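Thermospermine synthase (Medicago truncatula, PDB 6BQ5) probably catalyses transfer of an aminopropyl group from decarboxylated S-adenosylmethionine to spermidine, giving thermospermine and 5'-methylthioadenosine. Local coordinates at residues Tyr56-Leu61 and Val72-Leu77; Phe106-Gly111 and Gly180-Pro185. All coordinates share one frame; numbering follows the deposited sequence.

Contact 1: Tyr56-Leu61 and Val72-Leu77; sequences YQDIAL and VLDGKL. With MTA (5'-deoxy-5'-methylthioadenosine), chain D.
Gln57, just before strand 58-64, lies against Leu73 and Asp74 and reaches the bound methylthioadenosine. Its CB rests 3.5 Å from Asp74 OD2, against the carboxylate. CG stands between the backbone N and the carbonyl carbon (chi1 63°), and a bend at chi2 (-135°) then turns the amide toward the nucleoside. There its two ends part. OE1 lies near Leu73 CD1, the two side chains crossing at an angle, and accepts a bond from a water at 2.6 Å, which makes only a weak second bond to Asp74 OD2. NE2 donates to O2' of the ribose over 3.1 Å and also bonds Asp134 OD2, so that this one amide nitrogen serves both ligand and protein. Leu73 CD1 lies 3.8 Å from CS, the methyl carbon of the thioether, while its other branch, CD2, packs on Ile59 CG1; these two side chains run side by side and point the same way. The backbone frame is a beta hairpin, strands 58-64 and 70-73 of the N-terminal antiparallel sheet. Ala60 and Val72 form its hydrogen-bonded pair, with Val72 N donating to Ala60 O at 2.7 Å and Ala60 N to Val72 O; Ile59 and Leu73 are the neighbouring non-hydrogen-bonded pair. Asp74 is the second residue of a type I' turn from Leu73 to Lys76. Beyond the last bridge two more bonds join the chains: Asp74 N to Asp58 O, and Asp58 N to the side-chain OD1 of Asp74 at 3.0 Å. The latter is nearly straight (171°), although the N-H arrives well above the carboxylate plane. Asp58 OD2 stands 4.2 Å from Asp74 OD1, a like-charge approach; the N-H held by OD1 would probably ease the charge on Asp74.

Contact 2: Phe106-Gly111 and Gly180-Pro185; sequences FIMGGG and GDLADP. With MTA (5'-deoxy-5'-methylthioadenosine), chain D.
Leu182 lies between Met108 and the adenine at the carboxyl ends of neighbouring parallel strands, 104-107 and 175-181, in the Rossmann-like sheet of the catalytic domain. Its two methyls divide the work. CD2 presses on the purine, 3.4 Å from C4 of methylthioadenosine, and CD1 meets Met108 CE at 4.0 Å, the two side chains crossing at a slant. Cut back to alanine, Leu182 would probably leave the purine without this apolar support and the Met108 methyl with a gap on one side. From the neighbouring segment, Gly109 CA approaches N3 of the adenine; a side chain at Gly109 would run into Asp181 O. That carbonyl oxygen comes 3.5 Å from C5' of the nucleoside and accepts a bond from a water, which in turn takes Gly110 N, so the water ties the two strand ends together beside the ligand. One shell out, Asp181 N donates to Met108 O (2.8 Å) in the carbonyl plane, and Met108 CE bends back at chi3 (-62°) over Gly180 CA, where there is little room for anything beyond hydrogen. Asp181 is the predicted proton acceptor. With CG set anti to the backbone N (chi1 -166°), its carboxylate lies beside Gly110 and is bonded through OD1 to Tyr87 and through OD2 to Thr115. Gly111 N bonds Asp132, one of the ligand's own partners. Ile107 lies alongside Asp181, its CG2 4.1 Å from Asp181 CB, while Asp181 OD2 comes within 3.5 Å of Gly110 CA.

Overall arrangement
From the N terminus the chain first lays down the antiparallel sheet of strands 29-36 to 76-80, and contact 1 closes a hairpin there, with ten residues, six of them strand, between its segments. Helix 84-98 then leads to strand 104-107 of the mixed sheet. Contact 2 opens there and closes only at strand 175-181, after 68 residues that include strands 127-132 and 157-161 on one flank of the sheet. The two contacts follow in series, neither nested nor crossed. The centres of contact 1 and contact 2 are about 15 Å apart. Their nearest atoms stay about 7 Å apart, so they do not touch; the nucleoside bridges them, gripped between the N-terminal sheet and the catalytic domain.

Contact 1: Tyr56-Leu61 and Val72-Leu77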
ATOM      1  N   TYR A  56     -27.929   0.763 -11.899  1.00 45.50           N
ATOM      2  CA  TYR A  56     -27.665  -0.393 -11.049  1.00 45.67           C
ATOM      3  C   TYR A  56     -26.240  -0.422 -10.509  1.00 44.95           C
ATOM      4  O   TYR A  56     -26.068  -0.915  -9.410  1.00 45.24           O
ATOM      5  CB  TYR A  56     -27.985  -1.693 -11.784  1.00 46.45           C
ATOM      6  CG  TYR A  56     -29.388  -1.727 -12.375  1.00 48.25           C
ATOM      7  CD1 TYR A  56     -30.498  -2.071 -11.584  1.00 49.74           C
ATOM      8  CD2 TYR A  56     -29.615  -1.409 -13.723  1.00 49.83           C
ATOM      9  CE1 TYR A  56     -31.787  -2.113 -12.124  1.00 50.64           C
ATOM     10  CE2 TYR A  56     -30.910  -1.425 -14.274  1.00 49.89           C
ATOM     11  CZ  TYR A  56     -31.993  -1.776 -13.470  1.00 51.27           C
ATOM     12  OH  TYR A  56     -33.281  -1.815 -13.996  1.00 52.24           O
ATOM     13  N   GLN A  57     -25.240   0.083 -11.265  1.00 42.67           N
ATOM     14  CA  GLN A  57     -23.848  -0.025 -10.852  1.00 41.40           C
ATOM     15  C   GLN A  57     -22.857   0.819 -11.671  1.00 40.60           C
ATOM     16  O   GLN A  57     -23.119   1.239 -12.807  1.00 42.15           O
ATOM     17  CB  GLN A  57     -23.404  -1.527 -10.827  1.00 40.25           C
ATOM     18  CG  GLN A  57     -23.440  -2.221 -12.185  1.00 39.42           C
ATOM     19  CD  GLN A  57     -24.069  -3.620 -12.150  1.00 38.79           C
ATOM     20  OE1 GLN A  57     -23.768  -4.437 -11.258  1.00 38.14           O
ATOM     21  NE2 GLN A  57     -24.944  -3.901 -13.134  1.00 37.28           N
ATOM     22  N   ASP A  58     -21.729   1.099 -11.040  1.00 40.04           N
ATOM     23  CA  ASP A  58     -20.564   1.642 -11.716  1.00 40.14           C
ATOM     24  C   ASP A  58     -19.804   0.499 -12.355  1.00 38.17           C
ATOM     25  O   ASP A  58     -19.801  -0.649 -11.832  1.00 36.16           O
ATOM     26  CB  ASP A  58     -19.652   2.363 -10.706  1.00 41.58           C
ATOM     27  CG  ASP A  58     -20.190   3.685 -10.261  1.00 44.56           C
ATOM     28  OD1 ASP A  58     -20.761   4.426 -11.086  1.00 46.33           O
ATOM     29  OD2 ASP A  58     -19.982   4.048  -9.073  1.00 48.59           O
ATOM     30  N   ILE A  59     -19.147   0.820 -13.458  1.00 37.78           N
ATOM     31  CA  ILE A  59     -18.467  -0.155 -14.320  1.00 38.22           C
ATOM     32  C   ILE A  59     -17.058   0.303 -14.637  1.00 38.33           C
ATOM     33  O   ILE A  59     -16.867   1.454 -14.994  1.00 39.30           O
ATOM     34  CB  ILE A  59     -19.174  -0.290 -15.681  1.00 38.84           C
ATOM     35  CG1 ILE A  59     -20.645  -0.702 -15.482  1.00 38.92           C
ATOM     36  CG2 ILE A  59     -18.474  -1.355 -16.554  1.00 38.83           C
ATOM     37  CD1 ILE A  59     -21.489  -0.588 -16.745  1.00 38.49           C
ATOM     38  N   ALA A  60     -16.081  -0.599 -14.538  1.00 37.29           N
ATOM     39  CA  ALA A  60     -14.730  -0.283 -14.940  1.00 37.17           C
ATOM     40  C   ALA A  60     -14.019  -1.484 -15.503  1.00 37.03           C
ATOM     41  O   ALA A  60     -14.296  -2.648 -15.073  1.00 35.94           O
ATOM     42  CB  ALA A  60     -13.971   0.295 -13.755  1.00 37.98           C
ATOM     43  N   LEU A  61     -13.117  -1.227 -16.448  1.00 36.35           N
ATOM     44  CA  LEU A  61     -12.243  -2.243 -17.005  1.00 37.03           C
ATOM     45  C   LEU A  61     -10.807  -1.814 -16.764  1.00 37.87           C
ATOM     46  O   LEU A  61     -10.369  -0.799 -17.302  1.00 40.18           O
ATOM     47  CB  LEU A  61     -12.473  -2.423 -18.495  1.00 38.56           C
ATOM     48  CG  LEU A  61     -11.769  -3.578 -19.191  1.00 39.23           C
ATOM     49  CD1 LEU A  61     -12.276  -4.917 -18.685  1.00 39.12           C
ATOM     50  CD2 LEU A  61     -11.927  -3.481 -20.711  1.00 41.01           C
ATOM     51  N   VAL A  72     -14.639  -4.694 -13.279  1.00 31.98           N
ATOM     52  CA  VAL A  72     -15.000  -4.322 -11.917  1.00 32.48           C
ATOM     53  C   VAL A  72     -16.371  -3.629 -11.923  1.00 33.18           C
ATOM     54  O   VAL A  72     -16.556  -2.665 -12.637  1.00 33.75           O
ATOM     55  CB  VAL A  72     -13.933  -3.393 -11.327  1.00 32.48           C
ATOM     56  CG1 VAL A  72     -14.270  -2.885  -9.897  1.00 33.14           C
ATOM     57  CG2 VAL A  72     -12.619  -4.129 -11.306  1.00 32.85           C
ATOM     58  N   LEU A  73     -17.282  -4.104 -11.058  1.00 33.56           N
ATOM     59  CA  LEU A  73     -18.634  -3.568 -10.894  1.00 34.17           C
ATOM     60  C   LEU A  73     -18.816  -3.129  -9.433  1.00 34.89           C
ATOM     61  O   LEU A  73     -18.549  -3.883  -8.491  1.00 33.60           O
ATOM     62  CB  LEU A  73     -19.684  -4.620 -11.295  1.00 34.60           C
ATOM     63  CG  LEU A  73     -19.623  -5.173 -12.731  1.00 35.21           C
ATOM     64  CD1 LEU A  73     -20.727  -6.188 -12.946  1.00 35.85           C
ATOM     65  CD2 LEU A  73     -19.741  -4.094 -13.770  1.00 35.66           C
ATOM     66  N   ASP A  74     -19.239  -1.890  -9.246  1.00 36.01           N
ATOM     67  CA  ASP A  74     -19.266  -1.272  -7.940  1.00 37.65           C
ATOM     68  C   ASP A  74     -18.012  -1.513  -7.129  1.00 37.35           C
ATOM     69  O   ASP A  74     -18.088  -1.759  -5.953  1.00 38.40           O
ATOM     70  CB  ASP A  74     -20.534  -1.681  -7.174  1.00 39.30           C
ATOM     71  CG  ASP A  74     -21.773  -0.867  -7.600  1.00 40.84           C
ATOM     72  OD1 ASP A  74     -21.621   0.267  -8.126  1.00 41.14           O
ATOM     73  OD2 ASP A  74     -22.887  -1.367  -7.403  1.00 43.55           O
ATOM     74  N   GLY A  75     -16.848  -1.422  -7.751  1.00 36.43           N
ATOM     75  CA  GLY A  75     -15.582  -1.584  -7.020  1.00 36.37           C
ATOM     76  C   GLY A  75     -15.273  -2.994  -6.544  1.00 36.05           C
ATOM     77  O   GLY A  75     -14.430  -3.184  -5.621  1.00 35.98           O
ATOM     78  N   LYS A  76     -15.929  -3.977  -7.169  1.00 34.93           N
ATOM     79  CA  LYS A  76     -15.756  -5.391  -6.842  1.00 34.98           C
ATOM     80  C   LYS A  76     -15.356  -6.123  -8.083  1.00 33.57           C
ATOM     81  O   LYS A  76     -16.028  -6.018  -9.103  1.00 32.62           O
ATOM     82  CB  LYS A  76     -17.040  -5.991  -6.293  1.00 36.96           C
ATOM     83  CG  LYS A  76     -17.567  -5.234  -5.083  1.00 39.60           C
ATOM     84  CD  LYS A  76     -18.625  -6.002  -4.320  1.00 42.53           C
ATOM     85  CE  LYS A  76     -18.051  -6.782  -3.130  1.00 45.74           C
ATOM     86  NZ  LYS A  76     -18.873  -7.954  -2.578  1.00 46.89           N
ATOM     87  N   LEU A  77     -14.245  -6.841  -8.014  1.00 32.87           N
ATOM     88  CA  LEU A  77     -13.755  -7.617  -9.149  1.00 32.34           C
ATOM     89  C   LEU A  77     -14.800  -8.661  -9.532  1.00 32.23           C
ATOM     90  O   LEU A  77     -15.275  -9.389  -8.665  1.00 31.16           O
ATOM     91  CB  LEU A  77     -12.468  -8.336  -8.771  1.00 32.54           C
ATOM     92  CG  LEU A  77     -11.887  -9.284  -9.794  1.00 33.02           C
ATOM     93  CD1 LEU A  77     -11.300  -8.474 -10.941  1.00 33.36           C
ATOM     94  CD2 LEU A  77     -10.825 -10.133  -9.111  1.00 33.67           C
TER
HETATM   95  CS  MTA D 402     -22.365  -8.714 -10.623  1.00 45.15           C
HETATM   96  S5' MTA D 402     -24.051  -9.161 -10.728  1.00 49.67           S
HETATM   97  C5' MTA D 402     -23.949 -10.171 -12.166  1.00 40.02           C
HETATM   98  C4' MTA D 402     -24.930  -9.676 -13.222  1.00 35.78           C
HETATM   99  O4' MTA D 402     -26.261  -9.793 -12.750  1.00 35.16           O
HETATM  100  C2' MTA D 402     -26.037  -7.526 -13.236  1.00 34.71           C
HETATM  101  O2' MTA D 402     -26.333  -6.514 -14.197  1.00 37.10           O
HETATM  102  C3' MTA D 402     -24.733  -8.202 -13.584  1.00 33.82           C
HETATM  103  O3' MTA D 402     -24.374  -8.123 -14.956  1.00 34.30           O
HETATM  104  C1' MTA D 402     -27.005  -8.685 -13.284  1.00 34.08           C
HETATM  105  N9  MTA D 402     -28.216  -8.654 -12.453  1.00 33.58           N
HETATM  106  C8  MTA D 402     -28.361  -8.220 -11.196  1.00 32.77           C
HETATM  107  N7  MTA D 402     -29.632  -8.437 -10.766  1.00 34.39           N
HETATM  108  C5  MTA D 402     -30.287  -9.033 -11.777  1.00 32.86           C
HETATM  109  C6  MTA D 402     -31.655  -9.499 -11.998  1.00 32.40           C
HETATM  110  N6  MTA D 402     -32.577  -9.400 -11.015  1.00 36.36           N
HETATM  111  N1  MTA D 402     -31.925 -10.069 -13.187  1.00 33.23           N
HETATM  112  C2  MTA D 402     -30.999 -10.172 -14.170  1.00 31.41           C
HETATM  113  N3  MTA D 402     -29.729  -9.751 -14.042  1.00 34.22           N
HETATM  114  C4  MTA D 402     -29.357  -9.167 -12.882  1.00 31.18           C
HETATM  115  O   HOH W   1     -22.646  -4.522  -8.867  1.00 36.65           O

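Contact 2: Phe106-Gly111 and Gly180-Pro185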
ATOM      1  N   PHE A 106     -31.270 -20.571 -20.617  1.00 37.13           N
ATOM      2  CA  PHE A 106     -31.594 -19.212 -20.161  1.00 37.19           C
ATOM      3  C   PHE A 106     -30.556 -18.832 -19.076  1.00 35.45           C
ATOM      4  O   PHE A 106     -30.423 -19.556 -18.106  1.00 33.18           O
ATOM      5  CB  PHE A 106     -32.999 -19.232 -19.539  1.00 38.22           C
ATOM      6  CG  PHE A 106     -33.518 -17.874 -19.090  1.00 38.54           C
ATOM      7  CD1 PHE A 106     -33.235 -17.365 -17.827  1.00 38.59           C
ATOM      8  CD2 PHE A 106     -34.298 -17.102 -19.938  1.00 39.76           C
ATOM      9  CE1 PHE A 106     -33.718 -16.112 -17.438  1.00 39.32           C
ATOM     10  CE2 PHE A 106     -34.809 -15.866 -19.535  1.00 40.32           C
ATOM     11  CZ  PHE A 106     -34.538 -15.380 -18.302  1.00 39.67           C
ATOM     12  N   ILE A 107     -29.850 -17.701 -19.259  1.00 35.31           N
ATOM     13  CA  ILE A 107     -28.859 -17.209 -18.319  1.00 34.65           C
ATOM     14  C   ILE A 107     -29.537 -16.083 -17.517  1.00 35.29           C
ATOM     15  O   ILE A 107     -29.983 -15.104 -18.084  1.00 35.38           O
ATOM     16  CB  ILE A 107     -27.577 -16.625 -19.002  1.00 34.60           C
ATOM     17  CG1 ILE A 107     -26.935 -17.582 -20.014  1.00 35.06           C
ATOM     18  CG2 ILE A 107     -26.522 -16.230 -17.934  1.00 34.21           C
ATOM     19  CD1 ILE A 107     -25.972 -16.908 -20.969  1.00 35.79           C
ATOM     20  N   MET A 108     -29.602 -16.240 -16.198  1.00 36.37           N
ATOM     21  CA  MET A 108     -29.931 -15.123 -15.294  1.00 37.34           C
ATOM     22  C   MET A 108     -28.647 -14.312 -15.009  1.00 37.42           C
ATOM     23  O   MET A 108     -27.719 -14.761 -14.259  1.00 36.17           O
ATOM     24  CB  MET A 108     -30.578 -15.591 -13.974  1.00 37.62           C
ATOM     25  CG  MET A 108     -31.647 -16.677 -14.141  1.00 38.42           C
ATOM     26  SD  MET A 108     -32.559 -17.038 -12.628  1.00 39.60           S
ATOM     27  CE  MET A 108     -31.228 -17.630 -11.580  1.00 38.95           C
ATOM     28  N   GLY A 109     -28.625 -13.116 -15.586  1.00 37.85           N
ATOM     29  CA  GLY A 109     -27.466 -12.233 -15.578  1.00 39.05           C
ATOM     30  C   GLY A 109     -26.628 -12.501 -16.812  1.00 39.23           C
ATOM     31  O   GLY A 109     -27.157 -12.635 -17.918  1.00 40.37           O
ATOM     32  N   GLY A 110     -25.323 -12.643 -16.618  1.00 39.05           N
ATOM     33  CA  GLY A 110     -24.439 -12.935 -17.749  1.00 39.91           C
ATOM     34  C   GLY A 110     -24.176 -11.813 -18.722  1.00 40.91           C
ATOM     35  O   GLY A 110     -23.643 -12.054 -19.835  1.00 42.54           O
ATOM     36  N   GLY A 111     -24.466 -10.560 -18.321  1.00 39.98           N
ATOM     37  CA  GLY A 111     -24.090  -9.436 -19.165  1.00 41.02           C
ATOM     38  C   GLY A 111     -22.634  -9.382 -19.596  1.00 40.14           C
ATOM     39  O   GLY A 111     -22.337  -8.810 -20.618  1.00 42.22           O
ATOM     40  N   GLY A 180     -27.846 -19.574 -13.226  1.00 40.88           N
ATOM     41  CA  GLY A 180     -27.744 -18.417 -12.334  1.00 40.76           C
ATOM     42  C   GLY A 180     -26.346 -17.842 -12.314  1.00 39.94           C
ATOM     43  O   GLY A 180     -25.420 -18.467 -11.761  1.00 39.08           O
ATOM     44  N   ASP A 181     -26.185 -16.648 -12.887  1.00 40.41           N
ATOM     45  CA  ASP A 181     -24.889 -15.952 -12.969  1.00 40.45           C
ATOM     46  C   ASP A 181     -25.036 -14.579 -12.324  1.00 41.70           C
ATOM     47  O   ASP A 181     -24.534 -13.565 -12.842  1.00 42.87           O
ATOM     48  CB  ASP A 181     -24.466 -15.872 -14.426  1.00 41.25           C
ATOM     49  CG  ASP A 181     -22.999 -15.479 -14.664  1.00 41.55           C
ATOM     50  OD1 ASP A 181     -22.176 -15.457 -13.705  1.00 43.12           O
ATOM     51  OD2 ASP A 181     -22.671 -15.237 -15.860  1.00 44.53           O
ATOM     52  N   LEU A 182     -25.678 -14.565 -11.159  1.00 41.03           N
ATOM     53  CA  LEU A 182     -25.966 -13.332 -10.432  1.00 42.14           C
ATOM     54  C   LEU A 182     -24.970 -13.061  -9.313  1.00 42.26           C
ATOM     55  O   LEU A 182     -24.053 -13.873  -9.043  1.00 41.37           O
ATOM     56  CB  LEU A 182     -27.380 -13.411  -9.854  1.00 43.13           C
ATOM     57  CG  LEU A 182     -28.516 -13.571 -10.851  1.00 44.17           C
ATOM     58  CD1 LEU A 182     -29.782 -14.168 -10.228  1.00 44.98           C
ATOM     59  CD2 LEU A 182     -28.848 -12.287 -11.559  1.00 44.98           C
ATOM     60  N   ALA A 183     -25.146 -11.907  -8.648  1.00 42.63           N
ATOM     61  CA  ALA A 183     -24.519 -11.614  -7.402  1.00 43.28           C
ATOM     62  C   ALA A 183     -25.045 -12.526  -6.287  1.00 43.16           C
ATOM     63  O   ALA A 183     -26.087 -13.135  -6.386  1.00 42.21           O
ATOM     64  CB  ALA A 183     -24.680 -10.125  -6.999  1.00 44.38           C
ATOM     65  N   ASP A 184     -24.254 -12.616  -5.259  1.00 43.82           N
ATOM     66  CA  ASP A 184     -24.612 -13.314  -4.008  1.00 45.42           C
ATOM     67  C   ASP A 184     -25.923 -12.798  -3.378  1.00 47.75           C
ATOM     68  O   ASP A 184     -26.156 -11.607  -3.399  1.00 47.69           O
ATOM     69  CB  ASP A 184     -23.508 -13.153  -2.982  1.00 45.14           C
ATOM     70  CG  ASP A 184     -22.316 -14.058  -3.219  1.00 43.78           C
ATOM     71  OD1 ASP A 184     -22.342 -14.854  -4.167  1.00 41.95           O
ATOM     72  OD2 ASP A 184     -21.357 -13.978  -2.426  1.00 44.23           O
ATOM     73  N   PRO A 185     -26.754 -13.708  -2.809  1.00 49.84           N
ATOM     74  CA  PRO A 185     -27.963 -13.250  -2.123  1.00 52.30           C
ATOM     75  C   PRO A 185     -27.602 -12.532  -0.845  1.00 55.08           C
ATOM     76  O   PRO A 185     -27.256 -13.160   0.133  1.00 54.57           O
ATOM     77  CB  PRO A 185     -28.731 -14.544  -1.831  1.00 51.43           C
ATOM     78  CG  PRO A 185     -27.659 -15.586  -1.760  1.00 50.39           C
ATOM     79  CD  PRO A 185     -26.632 -15.178  -2.769  1.00 48.92           C
TER
HETATM   80  CS  MTA D 402     -22.365  -8.714 -10.623  1.00 45.15           C
HETATM   81  S5' MTA D 402     -24.051  -9.161 -10.728  1.00 49.67           S
HETATM   82  C5' MTA D 402     -23.949 -10.171 -12.166  1.00 40.02           C
HETATM   83  C4' MTA D 402     -24.930  -9.676 -13.222  1.00 35.78           C
HETATM   84  O4' MTA D 402     -26.261  -9.793 -12.750  1.00 35.16           O
HETATM   85  C2' MTA D 402     -26.037  -7.526 -13.236  1.00 34.71           C
HETATM   86  O2' MTA D 402     -26.333  -6.514 -14.197  1.00 37.10           O
HETATM   87  C3' MTA D 402     -24.733  -8.202 -13.584  1.00 33.82           C
HETATM   88  O3' MTA D 402     -24.374  -8.123 -14.956  1.00 34.30           O
HETATM   89  C1' MTA D 402     -27.005  -8.685 -13.284  1.00 34.08           C
HETATM   90  N9  MTA D 402     -28.216  -8.654 -12.453  1.00 33.58           N
HETATM   91  C8  MTA D 402     -28.361  -8.220 -11.196  1.00 32.77           C
HETATM   92  N7  MTA D 402     -29.632  -8.437 -10.766  1.00 34.39           N
HETATM   93  C5  MTA D 402     -30.287  -9.033 -11.777  1.00 32.86           C
HETATM   94  C6  MTA D 402     -31.655  -9.499 -11.998  1.00 32.40           C
HETATM   95  N6  MTA D 402     -32.577  -9.400 -11.015  1.00 36.36           N
HETATM   96  N1  MTA D 402     -31.925 -10.069 -13.187  1.00 33.23           N
HETATM   97  C2  MTA D 402     -30.999 -10.172 -14.170  1.00 31.41           C
HETATM   98  N3  MTA D 402     -29.729  -9.751 -14.042  1.00 34.22           N
HETATM   99  C4  MTA D 402     -29.357  -9.167 -12.882  1.00 31.18           C
HETATM  100  O   HOH W   2     -22.935 -12.282 -14.730  1.00 41.60           O